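Local coordinates for hypothetical protein MJ0764 (Methanocaldococcus jannaschii, PDB 2B8M) that is of unknown function but adopts the double-stranded beta-helix fold of RmlC-like cupins, with two chains in its assembly, at residues A[18-23]-A[28-33]; A[7-12]-A[95-100]; A[59-62]-A[66-69]; A[86-89]-A[93-96]. All coordinates share one frame; numbering follows the deposited sequence.

Contact 1 (A[18-23]-A[28-33]); sequences VEKLVN and QINHIV. With EDO (1,2-ethanediol), chain F; SO4 (sulfate ion), chain B.
The antiparallel beta hairpin of strands 18-23 and 28-33 carries a histidine-carboxylate hydrogen bond: H31 ND1 donates to E19 OE1 over 2.7 Å. The side chains run alongside each other, ring and carboxylate planes 50° apart, and the imidazole reaches OE1 on its anti side. With H31 CG anti to the backbone N (chi1 172°), the ring lies beside this carboxylate. OE1 also accepts the backbone N of K10, while H31 NE2 is bonded to E95, so both ring nitrogens are engaged and the ring cannot readily turn. The hairpin, which forms one edge of the five-stranded cupin sheet within the chain, has a classic beta bulge: L21 and V22 both face I29. V22 N gives I29 O a nearly straight bond of 3.0 Å, whereas L21 N reaches the same oxygen only weakly. V22 and I29 pack side by side against H50 of the second subunit. Near the turn, Q28 NE2 donates to N23 OD1 (3.0 Å) from above that carbonyl's plane, and to O1 of a sulfate, probably from the crystallisation liquor, whose O2 takes K20 NZ at 2.7 Å. Replacing Q28 by alanine is likely to cost N23 OD1 this donor and the sulfate one ligand.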
loop_
_atom_site.group_PDB
_atom_site.type_symbol
_atom_site.label_atom_id
_atom_site.label_comp_id
_atom_site.label_asym_id
_atom_site.label_seq_id
_atom_site.Cartn_x
_atom_site.Cartn_y
_atom_site.Cartn_z
ATOM N N VAL A 18 5.613 -12.571 -6.997
ATOM C CA VAL A 18 5.451 -11.263 -7.645
ATOM C C VAL A 18 4.019 -11.115 -8.170
ATOM O O VAL A 18 3.696 -11.529 -9.292
ATOM C CB VAL A 18 6.486 -11.003 -8.762
ATOM C CG1 VAL A 18 6.282 -9.639 -9.387
ATOM C CG2 VAL A 18 7.905 -11.113 -8.213
ATOM N N GLU A 19 3.170 -10.498 -7.356
ATOM C CA GLU A 19 1.751 -10.360 -7.647
ATOM C C GLU A 19 1.392 -8.966 -8.146
ATOM O O GLU A 19 1.312 -8.013 -7.362
ATOM C CB GLU A 19 0.904 -10.690 -6.398
ATOM C CG GLU A 19 1.094 -12.080 -5.949
ATOM C CD GLU A 19 0.226 -12.479 -4.783
ATOM O OE1 GLU A 19 0.240 -11.783 -3.730
ATOM O OE2 GLU A 19 -0.387 -13.546 -4.898
ATOM N N LYS A 20 1.140 -8.881 -9.448
ATOM C CA LYS A 20 0.788 -7.626 -10.092
ATOM C C LYS A 20 -0.709 -7.541 -10.082
ATOM O O LYS A 20 -1.369 -7.973 -11.005
ATOM C CB LYS A 20 1.356 -7.602 -11.492
ATOM C CG LYS A 20 2.893 -7.565 -11.428
ATOM C CD LYS A 20 3.530 -7.398 -12.788
ATOM C CE LYS A 20 3.670 -5.922 -13.178
ATOM N NZ LYS A 20 4.035 -5.730 -14.620
ATOM N N LEU A 21 -1.234 -7.019 -8.978
ATOM C CA LEU A 21 -2.645 -7.185 -8.670
ATOM C C LEU A 21 -3.530 -6.102 -9.203
ATOM O O LEU A 21 -4.491 -6.406 -9.919
ATOM C CB LEU A 21 -2.834 -7.316 -7.171
ATOM C CG LEU A 21 -2.391 -8.698 -6.621
ATOM C CD1 LEU A 21 -2.323 -8.559 -5.113
ATOM C CD2 LEU A 21 -3.274 -9.836 -7.050
ATOM N N VAL A 22 -3.241 -4.858 -8.848
ATOM C CA VAL A 22 -4.055 -3.702 -9.198
ATOM C C VAL A 22 -3.344 -2.946 -10.316
ATOM O O VAL A 22 -2.142 -2.632 -10.193
ATOM C CB VAL A 22 -4.263 -2.762 -8.001
ATOM C CG1 VAL A 22 -5.078 -1.517 -8.399
ATOM C CG2 VAL A 22 -4.947 -3.486 -6.857
ATOM N N ASN A 23 -4.083 -2.655 -11.375
ATOM C CA ASN A 23 -3.531 -1.979 -12.575
ATOM C C ASN A 23 -4.628 -1.164 -13.216
ATOM O O ASN A 23 -5.294 -1.637 -14.128
ATOM C CB ASN A 23 -3.031 -3.014 -13.560
ATOM C CG ASN A 23 -2.308 -2.394 -14.745
ATOM O OD1 ASN A 23 -1.623 -1.376 -14.593
ATOM N ND2 ASN A 23 -2.414 -3.037 -15.920
ATOM N N GLN A 28 -1.114 1.567 -9.776
ATOM C CA GLN A 28 -0.712 0.175 -9.765
ATOM C C GLN A 28 -0.298 -0.220 -8.350
ATOM O O GLN A 28 0.376 0.532 -7.633
ATOM C CB GLN A 28 0.417 -0.120 -10.738
ATOM C CG GLN A 28 0.126 0.156 -12.146
ATOM C CD GLN A 28 1.361 0.009 -13.020
ATOM O OE1 GLN A 28 2.446 0.526 -12.698
ATOM N NE2 GLN A 28 1.214 -0.693 -14.128
ATOM N N ILE A 29 -0.753 -1.395 -7.926
ATOM C CA ILE A 29 -0.371 -1.934 -6.633
ATOM C C ILE A 29 0.036 -3.390 -6.809
ATOM O O ILE A 29 -0.750 -4.231 -7.240
ATOM C CB ILE A 29 -1.498 -1.791 -5.562
ATOM C CG1 ILE A 29 -2.020 -0.347 -5.473
ATOM C CG2 ILE A 29 -0.984 -2.278 -4.193
ATOM C CD1 ILE A 29 -3.156 -0.145 -4.529
ATOM N N ASN A 30 1.279 -3.689 -6.458
ATOM C CA ASN A 30 1.821 -5.042 -6.512
ATOM C C ASN A 30 2.187 -5.519 -5.117
ATOM O O ASN A 30 2.455 -4.711 -4.224
ATOM C CB ASN A 30 3.029 -5.080 -7.466
ATOM C CG ASN A 30 2.706 -4.526 -8.806
ATOM O OD1 ASN A 30 1.572 -4.671 -9.291
ATOM N ND2 ASN A 30 3.675 -3.886 -9.440
ATOM N N HIS A 31 2.199 -6.848 -4.937
ATOM C CA HIS A 31 2.601 -7.471 -3.706
ATOM C C HIS A 31 3.775 -8.390 -4.004
ATOM O O HIS A 31 3.703 -9.231 -4.889
ATOM C CB HIS A 31 1.447 -8.238 -3.134
ATOM C CG HIS A 31 1.810 -9.083 -1.953
ATOM N ND1 HIS A 31 1.750 -10.451 -1.993
ATOM C CD2 HIS A 31 2.260 -8.755 -0.721
ATOM C CE1 HIS A 31 2.117 -10.936 -0.817
ATOM N NE2 HIS A 31 2.413 -9.927 -0.023
ATOM N N ILE A 32 4.863 -8.197 -3.284
ATOM C CA ILE A 32 6.090 -8.945 -3.545
ATOM C C ILE A 32 6.610 -9.618 -2.255
ATOM O O ILE A 32 6.650 -9.004 -1.197
ATOM C CB ILE A 32 7.201 -8.067 -4.168
ATOM C CG1 ILE A 32 6.672 -7.447 -5.481
ATOM C CG2 ILE A 32 8.443 -8.889 -4.438
ATOM C CD1 ILE A 32 7.538 -6.480 -6.096
ATOM N N VAL A 33 6.964 -10.894 -2.392
ATOM C CA VAL A 33 7.694 -11.629 -1.396
ATOM C C VAL A 33 8.979 -12.135 -1.983
ATOM O O VAL A 33 8.979 -12.814 -3.033
ATOM C CB VAL A 33 6.858 -12.804 -0.824
ATOM C CG1 VAL A 33 7.616 -13.529 0.292
ATOM C CG2 VAL A 33 5.546 -12.272 -0.333
HETATM C C1 EDO F . 4.001 -14.875 -9.538
HETATM O O1 EDO F . 5.256 -14.738 -8.850
HETATM C C2 EDO F . 2.865 -14.655 -8.547
HETATM O O2 EDO F . 3.234 -15.155 -7.265
HETATM S S SO4 B . 4.716 -2.059 -15.202
HETATM O O1 SO4 B . 3.841 -0.929 -15.526
HETATM O O2 SO4 B . 3.955 -3.075 -14.469
HETATM O O3 SO4 B . 5.256 -2.653 -16.424
HETATM O O4 SO4 B . 5.826 -1.599 -14.378
#

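Contact 2 (A[7-12]-A[95-100])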
loop_
_atom_site.group_PDB
_atom_site.type_symbol
_atom_site.label_atom_id
_atom_site.label_comp_id
_atom_site.label_asym_id
_atom_site.label_seq_id
_atom_site.Cartn_x
_atom_site.Cartn_y
_atom_site.Cartn_z
ATOM N N TYR A 7 -9.403 -7.831 -4.513
ATOM C CA TYR A 7 -8.215 -8.540 -4.939
ATOM C C TYR A 7 -7.722 -9.312 -3.737
ATOM O O TYR A 7 -7.892 -8.881 -2.582
ATOM C CB TYR A 7 -7.105 -7.545 -5.314
ATOM C CG TYR A 7 -7.484 -6.571 -6.390
ATOM C CD1 TYR A 7 -8.321 -5.468 -6.118
ATOM C CD2 TYR A 7 -7.001 -6.727 -7.713
ATOM C CE1 TYR A 7 -8.707 -4.553 -7.175
ATOM C CE2 TYR A 7 -7.346 -5.828 -8.725
ATOM C CZ TYR A 7 -8.207 -4.758 -8.450
ATOM O OH TYR A 7 -8.519 -3.859 -9.451
ATOM N N GLU A 8 -7.043 -10.411 -3.981
ATOM C CA GLU A 8 -6.401 -11.143 -2.889
ATOM C C GLU A 8 -4.904 -11.266 -3.145
ATOM O O GLU A 8 -4.481 -11.429 -4.305
ATOM C CB GLU A 8 -7.007 -12.536 -2.696
ATOM C CG GLU A 8 -8.466 -12.545 -2.346
ATOM C CD GLU A 8 -9.101 -13.883 -2.574
ATOM O OE1 GLU A 8 -8.494 -14.735 -3.280
ATOM O OE2 GLU A 8 -10.209 -14.131 -2.027
ATOM N N PHE A 9 -4.128 -11.091 -2.071
ATOM C CA PHE A 9 -2.693 -11.268 -2.077
ATOM C C PHE A 9 -2.336 -12.462 -1.191
ATOM O O PHE A 9 -3.033 -12.769 -0.201
ATOM C CB PHE A 9 -1.939 -9.980 -1.711
ATOM C CG PHE A 9 -2.089 -9.508 -0.257
ATOM C CD1 PHE A 9 -1.296 -10.031 0.757
ATOM C CD2 PHE A 9 -2.992 -8.518 0.060
ATOM C CE1 PHE A 9 -1.418 -9.566 2.059
ATOM C CE2 PHE A 9 -3.140 -8.068 1.373
ATOM C CZ PHE A 9 -2.351 -8.591 2.361
ATOM N N LYS A 10 -1.265 -13.163 -1.557
ATOM C CA LYS A 10 -0.862 -14.362 -0.820
ATOM C C LYS A 10 -0.312 -14.035 0.569
ATOM O O LYS A 10 0.588 -13.232 0.696
ATOM C CB LYS A 10 0.216 -15.118 -1.609
ATOM C CG LYS A 10 0.522 -16.503 -1.092
ATOM C CD LYS A 10 1.286 -17.326 -2.162
ATOM C CE LYS A 10 1.124 -18.814 -1.910
ATOM N NZ LYS A 10 1.921 -19.628 -2.889
ATOM N N ARG A 11 -0.892 -14.655 1.596
ATOM C CA ARG A 11 -0.431 -14.501 2.985
ATOM C C ARG A 11 0.591 -15.541 3.352
ATOM O O ARG A 11 0.545 -16.692 2.900
ATOM C CB ARG A 11 -1.588 -14.666 3.947
ATOM C CG ARG A 11 -2.629 -13.592 3.800
ATOM C CD ARG A 11 -3.808 -13.870 4.663
ATOM N NE ARG A 11 -4.656 -14.878 4.050
ATOM C CZ ARG A 11 -5.033 -16.014 4.628
ATOM N NH1 ARG A 11 -4.641 -16.321 5.863
ATOM N NH2 ARG A 11 -5.827 -16.845 3.967
ATOM N N ASP A 12 1.509 -15.131 4.212
ATOM C CA ASP A 12 2.473 -16.021 4.780
ATOM C C ASP A 12 3.223 -16.798 3.725
ATOM O O ASP A 12 3.583 -17.915 3.963
ATOM C CB ASP A 12 1.788 -16.978 5.758
ATOM C CG ASP A 12 0.978 -16.249 6.800
ATOM O OD1 ASP A 12 1.493 -15.234 7.326
ATOM O OD2 ASP A 12 -0.167 -16.688 7.085
ATOM N N GLU A 95 8.801 -8.903 2.544
ATOM C CA GLU A 95 7.476 -8.730 1.997
ATOM C C GLU A 95 7.154 -7.241 1.913
ATOM O O GLU A 95 7.263 -6.523 2.906
ATOM C CB GLU A 95 6.436 -9.470 2.853
ATOM C CG GLU A 95 5.092 -9.481 2.204
ATOM C CD GLU A 95 4.049 -10.249 2.978
ATOM O OE1 GLU A 95 4.395 -10.794 4.043
ATOM O OE2 GLU A 95 2.876 -10.295 2.530
ATOM N N PHE A 96 6.739 -6.788 0.733
ATOM C CA PHE A 96 6.380 -5.370 0.530
ATOM C C PHE A 96 5.268 -5.211 -0.493
ATOM O O PHE A 96 5.029 -6.114 -1.306
ATOM C CB PHE A 96 7.588 -4.490 0.201
ATOM C CG PHE A 96 8.343 -4.910 -0.987
ATOM C CD1 PHE A 96 9.188 -5.994 -0.928
ATOM C CD2 PHE A 96 8.226 -4.229 -2.182
ATOM C CE1 PHE A 96 9.918 -6.394 -2.064
ATOM C CE2 PHE A 96 8.917 -4.612 -3.308
ATOM C CZ PHE A 96 9.759 -5.713 -3.259
ATOM N N PHE A 97 4.599 -4.069 -0.433
ATOM C CA PHE A 97 3.756 -3.611 -1.513
ATOM C C PHE A 97 4.438 -2.520 -2.290
ATOM O O PHE A 97 5.191 -1.734 -1.729
ATOM C CB PHE A 97 2.408 -3.110 -1.003
ATOM C CG PHE A 97 1.621 -4.183 -0.312
ATOM C CD1 PHE A 97 1.798 -4.438 1.047
ATOM C CD2 PHE A 97 0.728 -4.964 -1.036
ATOM C CE1 PHE A 97 1.093 -5.455 1.635
ATOM C CE2 PHE A 97 0.010 -5.962 -0.430
ATOM C CZ PHE A 97 0.196 -6.215 0.888
ATOM N N VAL A 98 4.123 -2.478 -3.575
ATOM C CA VAL A 98 4.611 -1.458 -4.473
ATOM C C VAL A 98 3.396 -0.667 -4.917
ATOM O O VAL A 98 2.453 -1.250 -5.416
ATOM C CB VAL A 98 5.275 -2.062 -5.715
ATOM C CG1 VAL A 98 5.728 -1.001 -6.652
ATOM C CG2 VAL A 98 6.459 -2.941 -5.332
ATOM N N VAL A 99 3.424 0.650 -4.691
ATOM C CA VAL A 99 2.347 1.529 -5.082
ATOM C C VAL A 99 2.924 2.480 -6.113
ATOM O O VAL A 99 3.948 3.123 -5.894
ATOM C CB VAL A 99 1.798 2.326 -3.883
ATOM C CG1 VAL A 99 0.805 3.398 -4.356
ATOM C CG2 VAL A 99 1.221 1.403 -2.836
ATOM N N LYS A 100 2.284 2.558 -7.267
ATOM C CA LYS A 100 2.784 3.415 -8.328
ATOM C C LYS A 100 1.663 4.320 -8.783
ATOM O O LYS A 100 0.559 3.869 -9.090
ATOM C CB LYS A 100 3.338 2.579 -9.485
ATOM C CG LYS A 100 4.478 1.649 -9.105
ATOM C CD LYS A 100 4.684 0.588 -10.153
ATOM C CE LYS A 100 5.045 1.183 -11.474
ATOM N NZ LYS A 100 5.234 0.144 -12.521
HETATM O O HOH W 1 2.961 -13.365 1.922
#
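F97 drives the edge of its ring into the face of F9, a T-shaped stack with planes at 85° and centroids 5.0 Å apart. F97 CZ sits over the centre of the F9 ring, so that it lies at much the same distance from all six of its carbons; the nearest approach is F9 CZ to F97 CZ, 3.8 Å. Beside the rings a water spans the gap: it donates to K10 O at 2.7 Å and, weakly, to E95 OE2 at 3.1 Å. The F9 ring takes the crowded position between its backbone N and carbonyl carbon (chi1 68°), which presents its face to strand 95-100.

Around this pair H31 is the common neighbour. Its ring meets both phenylalanines at intermediate tilts, and its NE2 is bonded to E95 OE2, the oxygen that also receives the water. E19 and L21 touch F9 from strand 17-23. The second subunit also packs on the rings directly, its I53 on F9 and its I52 on F97; Y7 and E8 pair with one of its strands, carrying the sheet across the interface.

No hydrogen bond joins the two segments directly. The direct contact is mainly the C-H edge of F97 against the pi face of F9, a weak attraction of dispersion and electrostatics, and the one polar link is the water bridge between K10 O and E95 OE2, weak on the glutamate side.

Contact 3 (A[59-62]-A[66-69]); sequences TLTL and EPHN. With EDO (1,2-ethanediol), chain G.
L60 and H68 form an antiparallel hydrogen-bonded pair, with L60 N to H68 O at 2.8 Å and H68 N to L60 O at 2.9 Å, both bonds almost perfectly straight at the hydrogen; T59 and N69 follow as a non-hydrogen-bonded pair. The side chains of that second pair lie alongside each other and are tied by T59 OG1, which donates to N69 OD1 over 2.7 Å, tilted 25° from the amide's carbonyl plane. T59's chi1 of -61° sets OG1 anti to the carbonyl carbon and places CG2 anti to the backbone N, where it touches P67 CB at 3.6 Å. T61 OG1 touches the same proline carbon, CB, at 3.5 Å, so P67 rests against both threonines. This is the beta hairpin of strands 57-62 and 68-71, at one edge of the four-stranded sheet of the cupin fold. Near its turn a water accepts a hydrogen bond from L62 N (3.0 Å) and lies close to the carbonyl oxygens of L60 and E66. H68 turns its ring away from strand 59-62: E66 O sits over one face, toward the rim, NE2 shares a 2.7 Å hydrogen bond with O2 of an ethanediol that also takes E66 N, and ND1 is bonded to E4 of the second subunit.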
loop_
_atom_site.group_PDB
_atom_site.type_symbol
_atom_site.label_atom_id
_atom_site.label_comp_id
_atom_site.label_asym_id
_atom_site.label_seq_id
_atom_site.Cartn_x
_atom_site.Cartn_y
_atom_site.Cartn_z
ATOM N N THR A 59 17.244 -4.428 0.816
ATOM C CA THR A 59 18.439 -3.726 0.426
ATOM C C THR A 59 18.111 -3.078 -0.912
ATOM O O THR A 59 17.842 -3.754 -1.919
ATOM C CB THR A 59 19.637 -4.693 0.363
ATOM O OG1 THR A 59 19.843 -5.251 1.652
ATOM C CG2 THR A 59 20.902 -3.978 -0.038
ATOM N N LEU A 60 18.119 -1.751 -0.905
ATOM C CA LEU A 60 17.707 -0.929 -2.033
ATOM C C LEU A 60 18.902 -0.122 -2.536
ATOM O O LEU A 60 19.502 0.641 -1.810
ATOM C CB LEU A 60 16.621 0.041 -1.564
ATOM C CG LEU A 60 16.083 0.958 -2.655
ATOM C CD1 LEU A 60 15.352 0.156 -3.709
ATOM C CD2 LEU A 60 15.163 2.012 -2.045
ATOM N N THR A 61 19.304 -0.354 -3.776
ATOM C CA THR A 61 20.364 0.403 -4.395
ATOM C C THR A 61 19.760 1.270 -5.483
ATOM O O THR A 61 19.151 0.763 -6.428
ATOM C CB THR A 61 21.489 -0.509 -4.975
ATOM O OG1 THR A 61 21.900 -1.461 -3.970
ATOM C CG2 THR A 61 22.677 0.311 -5.335
ATOM N N LEU A 62 19.953 2.582 -5.339
ATOM C CA LEU A 62 19.463 3.546 -6.267
ATOM C C LEU A 62 20.634 4.249 -6.923
ATOM O O LEU A 62 21.579 4.709 -6.250
ATOM C CB LEU A 62 18.570 4.584 -5.592
ATOM C CG LEU A 62 17.328 4.095 -4.870
ATOM C CD1 LEU A 62 16.559 5.310 -4.386
ATOM C CD2 LEU A 62 16.451 3.233 -5.756
ATOM N N GLU A 66 25.450 3.888 -2.406
ATOM C CA GLU A 66 25.621 2.643 -1.664
ATOM C C GLU A 66 24.241 2.020 -1.380
ATOM O O GLU A 66 23.215 2.705 -1.354
ATOM C CB GLU A 66 26.381 2.884 -0.363
ATOM C CG GLU A 66 27.787 3.447 -0.582
ATOM C CD GLU A 66 28.636 2.577 -1.499
ATOM O OE1 GLU A 66 28.653 1.334 -1.313
ATOM O OE2 GLU A 66 29.277 3.139 -2.418
ATOM N N PRO A 67 24.214 0.693 -1.219
ATOM C CA PRO A 67 22.959 0.047 -0.898
ATOM C C PRO A 67 22.446 0.548 0.446
ATOM O O PRO A 67 23.240 0.733 1.369
ATOM C CB PRO A 67 23.337 -1.437 -0.811
ATOM C CG PRO A 67 24.810 -1.479 -0.763
ATOM C CD PRO A 67 25.322 -0.261 -1.387
ATOM N N HIS A 68 21.155 0.838 0.528
ATOM C CA HIS A 68 20.550 1.261 1.797
ATOM C C HIS A 68 19.582 0.184 2.277
ATOM O O HIS A 68 18.837 -0.372 1.459
ATOM C CB HIS A 68 19.874 2.631 1.644
ATOM C CG HIS A 68 20.825 3.749 1.324
ATOM N ND1 HIS A 68 20.426 4.897 0.675
ATOM C CD2 HIS A 68 22.151 3.890 1.546
ATOM C CE1 HIS A 68 21.462 5.697 0.516
ATOM N NE2 HIS A 68 22.523 5.113 1.029
ATOM N N ASN A 69 19.586 -0.112 3.577
ATOM C CA ASN A 69 18.690 -1.126 4.136
ATOM C C ASN A 69 17.475 -0.529 4.809
ATOM O O ASN A 69 17.575 0.414 5.589
ATOM C CB ASN A 69 19.427 -2.015 5.129
ATOM C CG ASN A 69 20.577 -2.782 4.478
ATOM O OD1 ASN A 69 20.459 -3.287 3.372
ATOM N ND2 ASN A 69 21.671 -2.895 5.196
HETATM C C1 EDO G . 25.656 7.471 -0.046
HETATM O O1 EDO G . 25.396 6.489 -1.032
HETATM C C2 EDO G . 26.128 6.712 1.179
HETATM O O2 EDO G . 25.041 5.876 1.588
HETATM O O HOH W 2 20.771 3.181 -2.556
#

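Contact 4 (A[86-89]-A[93-96])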
loop_
_atom_site.group_PDB
_atom_site.type_symbol
_atom_site.label_atom_id
_atom_site.label_comp_id
_atom_site.label_asym_id
_atom_site.label_seq_id
_atom_site.Cartn_x
_atom_site.Cartn_y
_atom_site.Cartn_z
ATOM N N ILE A 86 16.151 -3.918 -5.959
ATOM C CA ILE A 86 15.656 -4.431 -4.705
ATOM C C ILE A 86 16.148 -5.824 -4.501
ATOM O O ILE A 86 15.852 -6.720 -5.296
ATOM C CB ILE A 86 14.110 -4.444 -4.675
ATOM C CG1 ILE A 86 13.559 -3.010 -4.697
ATOM C CG2 ILE A 86 13.562 -5.155 -3.459
ATOM C CD1 ILE A 86 12.050 -2.971 -4.931
ATOM N N GLN A 87 16.825 -6.022 -3.387
ATOM C CA GLN A 87 17.352 -7.318 -2.982
ATOM C C GLN A 87 16.930 -7.659 -1.562
ATOM O O GLN A 87 16.737 -6.769 -0.732
ATOM C CB GLN A 87 18.877 -7.321 -3.016
ATOM C CG GLN A 87 19.531 -6.957 -4.324
ATOM C CD GLN A 87 21.009 -6.862 -4.125
ATOM O OE1 GLN A 87 21.781 -7.761 -4.521
ATOM N NE2 GLN A 87 21.432 -5.792 -3.480
ATOM N N ASN A 88 16.722 -8.955 -1.293
ATOM C CA ASN A 88 16.698 -9.442 0.055
ATOM C C ASN A 88 17.939 -10.218 0.388
ATOM O O ASN A 88 18.092 -11.394 0.046
ATOM C CB ASN A 88 15.461 -10.291 0.342
ATOM C CG ASN A 88 15.388 -10.753 1.803
ATOM O OD1 ASN A 88 16.102 -10.245 2.677
ATOM N ND2 ASN A 88 14.578 -11.750 2.053
ATOM N N ILE A 89 18.838 -9.540 1.073
ATOM C CA ILE A 89 20.079 -10.140 1.534
ATOM C C ILE A 89 19.987 -10.542 3.011
ATOM O O ILE A 89 20.510 -11.581 3.414
ATOM C CB ILE A 89 21.221 -9.149 1.354
ATOM C CG1 ILE A 89 21.342 -8.758 -0.119
ATOM C CG2 ILE A 89 22.537 -9.732 1.862
ATOM C CD1 ILE A 89 22.404 -7.727 -0.384
ATOM N N ILE A 93 12.614 -13.540 4.981
ATOM C CA ILE A 93 11.517 -13.223 4.099
ATOM C C ILE A 93 11.303 -11.709 4.076
ATOM O O ILE A 93 11.060 -11.082 5.123
ATOM C CB ILE A 93 10.182 -13.876 4.561
ATOM C CG1 ILE A 93 10.230 -15.407 4.520
ATOM C CG2 ILE A 93 9.016 -13.368 3.736
ATOM C CD1 ILE A 93 10.204 -15.999 3.101
ATOM N N LEU A 94 11.323 -11.124 2.877
ATOM C CA LEU A 94 11.035 -9.714 2.708
ATOM C C LEU A 94 9.730 -9.658 1.985
ATOM O O LEU A 94 9.598 -10.297 0.939
ATOM C CB LEU A 94 12.051 -9.047 1.801
ATOM C CG LEU A 94 11.844 -7.654 1.172
ATOM C CD1 LEU A 94 11.645 -6.563 2.225
ATOM C CD2 LEU A 94 13.006 -7.301 0.356
ATOM N N GLU A 95 8.801 -8.903 2.544
ATOM C CA GLU A 95 7.476 -8.730 1.997
ATOM C C GLU A 95 7.154 -7.241 1.913
ATOM O O GLU A 95 7.263 -6.523 2.906
ATOM C CB GLU A 95 6.436 -9.470 2.853
ATOM C CG GLU A 95 5.092 -9.481 2.204
ATOM C CD GLU A 95 4.049 -10.249 2.978
ATOM O OE1 GLU A 95 4.395 -10.794 4.043
ATOM O OE2 GLU A 95 2.876 -10.295 2.530
ATOM N N PHE A 96 6.739 -6.788 0.733
ATOM C CA PHE A 96 6.380 -5.370 0.530
ATOM C C PHE A 96 5.268 -5.211 -0.493
ATOM O O PHE A 96 5.029 -6.114 -1.306
ATOM C CB PHE A 96 7.588 -4.490 0.201
ATOM C CG PHE A 96 8.343 -4.910 -0.987
ATOM C CD1 PHE A 96 9.188 -5.994 -0.928
ATOM C CD2 PHE A 96 8.226 -4.229 -2.182
ATOM C CE1 PHE A 96 9.918 -6.394 -2.064
ATOM C CE2 PHE A 96 8.917 -4.612 -3.308
ATOM C CZ PHE A 96 9.759 -5.713 -3.259
#
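I86 and F96 reach toward each other from facing strands, the isoleucine coming obliquely onto the ring, and this apolar encounter carries one end of the contact. I86 CG2 comes within 3.8 Å of F96 CZ, and I86 CD1 lies 3.9 Å from the same carbon, so the two branches of the isoleucine straddle the far corner of the ring. F96 has its CG between the backbone N and the carbonyl carbon (chi1 57°), which carries the ring across to strand 83-87. I86 CG2 also faces L94 CD2, more loosely, at 4.4 Å. A valine in place of I86 would lack CD1 and would probably open a gap beside F96 CZ and CE2, freeing the ring to shift.

Mixed contacts fill the other end. N88 and L94 pass side by side, running in opposite senses: the amide carbon N88 CG lies 3.7 Å from L94 CB, and L94 CD2 lies 3.9 Å from N88 CB.

The side-chain amide of N88 finds its hydrogen-bond partners outside the two segments. Its ND2 donates to L34 O and its OD1 is bonded to S91 OG, which fixes the amide of this buried residue. ND2 and L94 N, both donors, merely sit near each other.

No backbone hydrogen bond links the segments, since they belong to different sheets: 86-87 to the four-stranded one and 93-96 to the five-stranded one. M58, L60 and L51 continue the same apolar filling, the interior between facing sheets that is typical of the cupin double-stranded beta-helix.

Contact 4 is the buried one, apolar side chains meeting between the two sheets with one buried amide among them, while contacts 1, 2 and 3 are partly buried and all touch the second subunit. Contacts 1 and 3 are both hairpins held by backbone bonds and polar side-chain links, yet they lie on opposite sides of the chain's centre, about 21 Å apart between centres. Contact 2 instead rests on a T-shaped ring pair and a water. Contacts 2 and 4 share strand 93-100 but use different residues of it: E95 and F97 for contact 2, L94 and F96 for contact 4. Contact 3 connects to contact 4 through neighbouring strands 57-62 and 83-87, where T59 N meets Q87 O.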